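PDB 5DFY: histidine kinase from Synechocystis sp., which probably acts as a light-sensing histidine kinase, its third GAF domain, the part described here, carrying a covalently bound phycocyanobilin chromophore. Local coordinates for residues P155-G159 / E160-G164. Sequence-based numbering, arbitrary orientation.
Sequences PVFVG and EQLWG
V156 O takes two backbone donors, W163 N at 2.9 Å and, more weakly, G164 N at 3.3 Å, the signature of a classic beta bulge in the hairpin joining strands 150-158 and 161-170 of the GAF-domain sheet. V156 N returns a bond to G164 O (2.8 Å). At the hairpin end, V158 and Q161 exchange two backbone bonds around a type II' turn; G159, with phi 62°, and E160 occupy its corners.

W163 lies on the side of V156 and V158, and the bulge, shifting the register by one, pairs G164, the residue after it, with V156. With CG anti to the backbone N (chi1 169°), W163 turns one face of its indole to V158 CG2, which approaches W163 CB to 3.4 Å; V156 CG1 reaches W163 CE3 obliquely at 3.7 Å. Helix 179-203 packs on both valines.

On the other side, the F157 ring stacks with H122 and also receives a CH-pi contact: L162 CA stands 4.1 Å from the ring centroid, 17° off the normal. L162 CD1 bridges two neighbours, touching F157 CE1 and, at 3.8 Å, P155 CB.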
loop_
_atom_site.group_PDB
_atom_site.type_symbol
_atom_site.label_atom_id
_atom_site.label_comp_id
_atom_site.label_asym_id
_atom_site.label_seq_id
_atom_site.Cartn_x
_atom_site.Cartn_y
_atom_site.Cartn_z
ATOM N N PRO A 155 13.225 4.530 2.176
ATOM C CA PRO A 155 12.604 3.408 1.483
ATOM C C PRO A 155 11.326 3.762 0.751
ATOM O O PRO A 155 10.592 4.639 1.206
ATOM C CB PRO A 155 12.289 2.427 2.627
ATOM C CG PRO A 155 12.165 3.260 3.818
ATOM C CD PRO A 155 12.967 4.515 3.628
ATOM N N VAL A 156 11.082 3.089 -0.371
ATOM C CA VAL A 156 9.843 3.213 -1.113
ATOM C C VAL A 156 9.087 1.895 -0.997
ATOM O O VAL A 156 9.522 0.882 -1.579
ATOM C CB VAL A 156 10.100 3.537 -2.591
ATOM C CG1 VAL A 156 8.778 3.687 -3.311
ATOM C CG2 VAL A 156 10.933 4.804 -2.735
ATOM N N PHE A 157 7.971 1.910 -0.271
ATOM C CA PHE A 157 7.100 0.748 -0.145
ATOM C C PHE A 157 5.935 0.863 -1.101
ATOM O O PHE A 157 5.282 1.903 -1.180
ATOM C CB PHE A 157 6.581 0.579 1.286
ATOM C CG PHE A 157 7.537 -0.141 2.177
ATOM C CD1 PHE A 157 8.634 0.517 2.696
ATOM C CD2 PHE A 157 7.360 -1.489 2.471
ATOM C CE1 PHE A 157 9.553 -0.137 3.492
ATOM C CE2 PHE A 157 8.275 -2.152 3.276
ATOM C CZ PHE A 157 9.364 -1.476 3.784
ATOM N N VAL A 158 5.728 -0.212 -1.849
ATOM C CA VAL A 158 4.645 -0.321 -2.812
ATOM C C VAL A 158 3.756 -1.409 -2.264
ATOM O O VAL A 158 4.124 -2.587 -2.246
ATOM C CB VAL A 158 5.171 -0.636 -4.213
ATOM C CG1 VAL A 158 4.055 -1.017 -5.202
ATOM C CG2 VAL A 158 5.945 0.569 -4.732
ATOM N N GLY A 159 2.589 -1.013 -1.759
ATOM C CA GLY A 159 1.739 -1.980 -1.102
ATOM C C GLY A 159 2.483 -2.520 0.085
ATOM O O GLY A 159 2.973 -1.755 0.914
ATOM N N GLU A 160 2.646 -3.904 0.037
ATOM C CA GLU A 160 3.332 -4.428 1.204
ATOM C C GLU A 160 4.827 -4.660 0.948
ATOM O O GLU A 160 5.541 -5.127 1.827
ATOM C CB GLU A 160 2.638 -5.719 1.680
ATOM C CG GLU A 160 2.664 -6.859 0.698
ATOM C CD GLU A 160 1.850 -8.081 1.178
ATOM O OE1 GLU A 160 1.551 -8.187 2.380
ATOM O OE2 GLU A 160 1.512 -8.939 0.338
ATOM N N GLN A 161 5.307 -4.258 -0.103
ATOM C CA GLN A 161 6.662 -4.614 -0.511
ATOM C C GLN A 161 7.665 -3.467 -0.522
ATOM O O GLN A 161 7.347 -2.353 -0.904
ATOM C CB GLN A 161 6.610 -5.226 -1.887
ATOM C CG GLN A 161 5.774 -6.490 -1.841
ATOM C CD GLN A 161 5.583 -7.131 -3.175
ATOM O OE1 GLN A 161 5.806 -6.515 -4.216
ATOM N NE2 GLN A 161 5.152 -8.391 -3.157
ATOM N N LEU A 162 8.878 -3.769 -0.090
ATOM C CA LEU A 162 10.008 -2.846 -0.234
ATOM C C LEU A 162 10.430 -2.876 -1.687
ATOM O O LEU A 162 11.112 -3.790 -2.140
ATOM C CB LEU A 162 11.179 -3.224 0.677
ATOM C CG LEU A 162 12.440 -2.356 0.497
ATOM C CD1 LEU A 162 12.167 -0.913 0.819
ATOM C CD2 LEU A 162 13.569 -2.903 1.376
ATOM N N TRP A 163 9.995 -1.864 -2.424
ATOM C CA TRP A 163 10.135 -1.839 -3.859
ATOM C C TRP A 163 11.448 -1.200 -4.310
ATOM O O TRP A 163 12.008 -1.569 -5.338
ATOM C CB TRP A 163 8.936 -1.083 -4.426
ATOM C CG TRP A 163 8.972 -0.704 -5.868
ATOM C CD1 TRP A 163 8.390 -1.367 -6.908
ATOM C CD2 TRP A 163 9.579 0.466 -6.433
ATOM N NE1 TRP A 163 8.603 -0.687 -8.083
ATOM C CE2 TRP A 163 9.336 0.436 -7.819
ATOM C CE3 TRP A 163 10.302 1.535 -5.901
ATOM C CZ2 TRP A 163 9.785 1.436 -8.679
ATOM C CZ3 TRP A 163 10.749 2.517 -6.756
ATOM C CH2 TRP A 163 10.500 2.458 -8.131
ATOM N N GLY A 164 11.933 -0.257 -3.523
ATOM C CA GLY A 164 13.105 0.487 -3.948
ATOM C C GLY A 164 13.482 1.543 -2.935
ATOM O O GLY A 164 13.004 1.556 -1.801
#